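Local coordinates for flagellar biosynthesis protein FlhF (Bacillus subtilis, PDB 2PX0), which binds GTP as a GTPase of the signal recognition particle family and is needed for building the bacterial flagellum, at residues T62-L66 against L85-L89; A126-M130 against L159-P163. Residues are numbered along the deposited sequence.

Contact 1 (T62-L66 against L85-L89); sequences TLKKL and LQEIL
Thr62 and Ile88 bury the most surface here, 72 and 74 Å² of the 273 Å² shared by two α-helical turns. Residues 62-66 lie within helix 56-71 and residues 85-89 within helix 81-90; the axes of the two short segments approach to 10.1 Å and cross steeply, at a signed angle of +120°. The register follows from the CA atoms: Thr62 pairs with Ile88 and Leu66 with Leu85, each at 6.8 Å. Thr62, with chi1 m, sends its methyl across: CG2 lies 3.5 Å from CD1 of Leu85 and 3.8 Å from CG2 of Ile88. Its OG1 is hydrogen-bonded to the carbonyl O of Thr58, so the hydroxyl can be buried without a partner across the contact. Helix 41-51 covers one side, with Leu66 on Ala45 and Leu85 on Ala45, Leu48 and Leu49, and the C-terminal helix 287-294 touches Leu89 through Val291; this is consistent with the N-domain helical bundle of SRP-type GTPases, in which the C-terminal helix packs against the N domain. Ile88 adopts an m,t rotamer that extends CD1 to the C-terminal end of the partner segment, 3.7 Å from Leu66 N, 4.1 Å from Leu66 CB and 4.0 Å from Lys65 CB. Leu66 N is itself bonded to Thr62 O at 2.9 Å, so CD1 rests on a closed helical backbone. Leu89 CD2 lies 3.9 Å from Thr62 OG1.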
loop_
_atom_site.group_PDB
_atom_site.type_symbol
_atom_site.label_atom_id
_atom_site.label_comp_id
_atom_site.label_asym_id
_atom_site.label_seq_id
_atom_site.Cartn_x
_atom_site.Cartn_y
_atom_site.Cartn_z
ATOM N N THR A 62 -23.713 -15.872 -2.879
ATOM C CA THR A 62 -23.127 -16.904 -3.712
ATOM C C THR A 62 -23.674 -18.237 -3.252
ATOM O O THR A 62 -23.832 -19.160 -4.040
ATOM C CB THR A 62 -21.618 -16.916 -3.583
ATOM O OG1 THR A 62 -21.124 -15.598 -3.806
ATOM C CG2 THR A 62 -21.013 -17.841 -4.617
ATOM N N LEU A 63 -23.966 -18.331 -1.966
ATOM C CA LEU A 63 -24.517 -19.557 -1.415
ATOM C C LEU A 63 -25.998 -19.724 -1.756
ATOM O O LEU A 63 -26.455 -20.837 -2.018
ATOM C CB LEU A 63 -24.339 -19.581 0.102
ATOM C CG LEU A 63 -22.980 -20.055 0.597
ATOM C CD1 LEU A 63 -22.943 -19.975 2.111
ATOM C CD2 LEU A 63 -22.751 -21.490 0.125
ATOM N N LYS A 64 -26.751 -18.623 -1.741
ATOM C CA LYS A 64 -28.167 -18.701 -2.061
ATOM C C LYS A 64 -28.282 -19.184 -3.501
ATOM O O LYS A 64 -29.133 -20.007 -3.824
ATOM C CB LYS A 64 -28.843 -17.337 -1.888
ATOM C CG LYS A 64 -28.748 -16.752 -0.465
ATOM C CD LYS A 64 -29.495 -17.579 0.615
ATOM C CE LYS A 64 -29.425 -16.900 2.003
ATOM N NZ LYS A 64 -30.215 -17.624 3.049
ATOM N N LYS A 65 -27.401 -18.682 -4.358
ATOM C CA LYS A 65 -27.366 -19.068 -5.763
ATOM C C LYS A 65 -27.002 -20.551 -5.835
ATOM O O LYS A 65 -27.750 -21.363 -6.385
ATOM C CB LYS A 65 -26.297 -18.265 -6.504
ATOM C CG LYS A 65 -26.468 -16.765 -6.441
ATOM C CD LYS A 65 -27.312 -16.269 -7.580
ATOM C CE LYS A 65 -27.523 -14.761 -7.508
ATOM N NZ LYS A 65 -28.346 -14.343 -6.319
ATOM N N LEU A 66 -25.846 -20.889 -5.266
ATOM C CA LEU A 66 -25.342 -22.261 -5.247
ATOM C C LEU A 66 -26.397 -23.244 -4.743
ATOM O O LEU A 66 -26.752 -24.212 -5.424
ATOM C CB LEU A 66 -24.120 -22.355 -4.337
ATOM C CG LEU A 66 -23.016 -23.314 -4.773
ATOM C CD1 LEU A 66 -22.299 -23.867 -3.544
ATOM C CD2 LEU A 66 -23.613 -24.440 -5.590
ATOM N N LEU A 85 -19.132 -22.837 -8.066
ATOM C CA LEU A 85 -18.785 -21.788 -7.116
ATOM C C LEU A 85 -17.920 -20.706 -7.777
ATOM O O LEU A 85 -17.862 -19.576 -7.299
ATOM C CB LEU A 85 -18.045 -22.375 -5.921
ATOM C CG LEU A 85 -17.635 -21.310 -4.906
ATOM C CD1 LEU A 85 -18.868 -20.568 -4.390
ATOM C CD2 LEU A 85 -16.886 -21.967 -3.769
ATOM N N GLN A 86 -17.248 -21.055 -8.872
ATOM C CA GLN A 86 -16.410 -20.104 -9.578
ATOM C C GLN A 86 -17.229 -19.497 -10.707
ATOM O O GLN A 86 -17.193 -18.283 -10.927
ATOM C CB GLN A 86 -15.161 -20.803 -10.114
ATOM C CG GLN A 86 -14.470 -21.645 -9.055
ATOM C CD GLN A 86 -13.053 -22.060 -9.417
ATOM O OE1 GLN A 86 -12.673 -22.054 -10.587
ATOM N NE2 GLN A 86 -12.268 -22.443 -8.408
ATOM N N GLU A 87 -17.970 -20.343 -11.420
ATOM C CA GLU A 87 -18.823 -19.876 -12.510
ATOM C C GLU A 87 -19.742 -18.786 -11.941
ATOM O O GLU A 87 -19.897 -17.713 -12.516
ATOM C CB GLU A 87 -19.653 -21.033 -13.054
ATOM C CG GLU A 87 -20.542 -20.672 -14.228
ATOM C CD GLU A 87 -21.374 -21.853 -14.727
ATOM O OE1 GLU A 87 -20.803 -22.957 -14.899
ATOM O OE2 GLU A 87 -22.597 -21.679 -14.956
ATOM N N ILE A 88 -20.338 -19.067 -10.790
ATOM C CA ILE A 88 -21.211 -18.107 -10.125
ATOM C C ILE A 88 -20.462 -16.804 -9.845
ATOM O O ILE A 88 -20.877 -15.741 -10.279
ATOM C CB ILE A 88 -21.730 -18.667 -8.799
ATOM C CG1 ILE A 88 -22.603 -19.887 -9.067
ATOM C CG2 ILE A 88 -22.511 -17.605 -8.062
ATOM C CD1 ILE A 88 -23.209 -20.474 -7.831
ATOM N N LEU A 89 -19.358 -16.898 -9.112
ATOM C CA LEU A 89 -18.553 -15.727 -8.793
ATOM C C LEU A 89 -18.186 -14.968 -10.057
ATOM O O LEU A 89 -18.248 -13.735 -10.116
ATOM C CB LEU A 89 -17.254 -16.139 -8.109
ATOM C CG LEU A 89 -17.286 -16.615 -6.668
ATOM C CD1 LEU A 89 -15.901 -17.105 -6.289
ATOM C CD2 LEU A 89 -17.721 -15.487 -5.766
#

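Contact 2 (A126-M130 against L159-P163); sequences AAISM and LLQAP
In the P-loop GTPase domain, the helix that follows the Walker A loop, 118-132, meets here the loop that leaves helix 149-157. That helix end has a Schellman motif: Gln161, at phi/psi 52/70, is its C-prime residue, with Ala162 N paired to Ala157 O and Gln161 N to Glu158 O. The chain then turns extended at Ala162 and Pro163, and Pro163 is backbone hydrogen-bonded to Phe139 of edge strand 137-141. Segment 126-130 is helical, widening to a pi-type turn at 128-130, and Met130 N bonds to Ala126 O at 3.0 Å. The nearest CA pair is Ala127 and Leu160, 7.0 Å apart. Leu160 (chi1 -149°, chi2 p) buries 90 Å² of the 208 Å² total: its CD2 lies 4.0 Å from Ala126 CB and its CD1 4.1 Å from Ala127 CB, so the small alanines form a shallow seat for it. Ala126 and Met130 also pack on Ile137 of the edge strand. The Ala126 side chain is about 13 Å from the bound GTP analogue GNP. Met130, t,t,m, spans the remaining gap, with SD 3.6 Å from Leu160 CG and CE 3.3 Å from Leu160 O.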
loop_
_atom_site.group_PDB
_atom_site.type_symbol
_atom_site.label_atom_id
_atom_site.label_comp_id
_atom_site.label_asym_id
_atom_site.label_seq_id
_atom_site.Cartn_x
_atom_site.Cartn_y
_atom_site.Cartn_z
ATOM N N ALA A 126 6.618 -0.290 -20.902
ATOM C CA ALA A 126 7.333 0.336 -22.019
ATOM C C ALA A 126 8.371 -0.576 -22.644
ATOM O O ALA A 126 8.453 -0.682 -23.864
ATOM C CB ALA A 126 7.992 1.633 -21.573
ATOM N N ALA A 127 9.177 -1.226 -21.815
ATOM C CA ALA A 127 10.186 -2.141 -22.334
ATOM C C ALA A 127 9.504 -3.197 -23.205
ATOM O O ALA A 127 9.969 -3.499 -24.305
ATOM C CB ALA A 127 10.928 -2.813 -21.191
ATOM N N ILE A 128 8.390 -3.735 -22.714
ATOM C CA ILE A 128 7.647 -4.757 -23.447
ATOM C C ILE A 128 7.205 -4.266 -24.829
ATOM O O ILE A 128 7.380 -4.967 -25.826
ATOM C CB ILE A 128 6.378 -5.207 -22.683
ATOM C CG1 ILE A 128 6.708 -5.542 -21.229
ATOM C CG2 ILE A 128 5.786 -6.424 -23.361
ATOM C CD1 ILE A 128 7.611 -6.737 -21.051
ATOM N N SER A 129 6.622 -3.075 -24.893
ATOM C CA SER A 129 6.178 -2.547 -26.175
ATOM C C SER A 129 7.368 -2.399 -27.110
ATOM O O SER A 129 7.293 -2.765 -28.288
ATOM C CB SER A 129 5.484 -1.193 -25.997
ATOM O OG SER A 129 4.141 -1.366 -25.567
ATOM N N MET A 130 8.468 -1.871 -26.582
ATOM C CA MET A 130 9.666 -1.686 -27.385
ATOM C C MET A 130 10.361 -3.010 -27.681
ATOM O O MET A 130 10.159 -3.609 -28.736
ATOM C CB MET A 130 10.652 -0.764 -26.675
ATOM C CG MET A 130 11.981 -0.631 -27.409
ATOM S SD MET A 130 13.165 0.392 -26.543
ATOM C CE MET A 130 12.694 2.006 -27.167
ATOM N N LEU A 159 18.301 4.498 -20.698
ATOM C CA LEU A 159 18.656 3.089 -20.872
ATOM C C LEU A 159 17.866 2.502 -22.032
ATOM O O LEU A 159 18.431 1.957 -22.973
ATOM C CB LEU A 159 18.348 2.278 -19.605
ATOM C CG LEU A 159 19.321 2.253 -18.423
ATOM C CD1 LEU A 159 18.797 1.302 -17.358
ATOM C CD2 LEU A 159 20.684 1.789 -18.882
ATOM N N LEU A 160 16.548 2.618 -21.951
ATOM C CA LEU A 160 15.675 2.098 -22.987
ATOM C C LEU A 160 15.948 2.909 -24.244
ATOM O O LEU A 160 15.416 2.622 -25.315
ATOM C CB LEU A 160 14.218 2.256 -22.550
ATOM C CG LEU A 160 13.216 1.224 -23.054
ATOM C CD1 LEU A 160 13.702 -0.162 -22.683
ATOM C CD2 LEU A 160 11.845 1.499 -22.441
ATOM N N GLN A 161 16.797 3.919 -24.096
ATOM C CA GLN A 161 17.165 4.802 -25.198
ATOM C C GLN A 161 15.897 5.322 -25.860
ATOM O O GLN A 161 15.563 4.945 -26.984
ATOM C CB GLN A 161 18.032 4.051 -26.214
ATOM C CG GLN A 161 19.238 4.851 -26.698
ATOM C CD GLN A 161 20.123 4.070 -27.661
ATOM O OE1 GLN A 161 20.746 3.068 -27.283
ATOM N NE2 GLN A 161 20.184 4.526 -28.911
ATOM N N ALA A 162 15.189 6.185 -25.136
ATOM C CA ALA A 162 13.939 6.771 -25.609
ATOM C C ALA A 162 13.809 8.211 -25.114
ATOM O O ALA A 162 14.470 8.614 -24.155
ATOM C CB ALA A 162 12.753 5.933 -25.118
ATOM N N PRO A 163 12.955 9.008 -25.770
ATOM C CA PRO A 163 12.730 10.410 -25.407
ATOM C C PRO A 163 11.771 10.618 -24.237
ATOM O O PRO A 163 10.840 9.844 -24.033
ATOM C CB PRO A 163 12.194 11.010 -26.701
ATOM C CG PRO A 163 11.406 9.882 -27.277
ATOM C CD PRO A 163 12.314 8.688 -27.058
#

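How the contacts relate
Both contacts are apolar and neither contains a hydrogen bond between its segments, but they serve different parts of the chain. Contact 1 is a buried helix-helix interface of the N domain, with four of its six touching residues buried. Contact 2, with two of six buried, is less buried, although its centre lies nearer the chain's centre, and joins a helix of the GTPase domain to an irregular loop. In the first, methyls of Thr62 and Ile88 pack against each other and against leucines; in the second, one leucine from the loop lies against two alanines and a methionine of the same helix. They share no helix or strand, and their centres are 44 Å apart on opposite sides of the chain's centre, with nearest atoms about 27 Å apart.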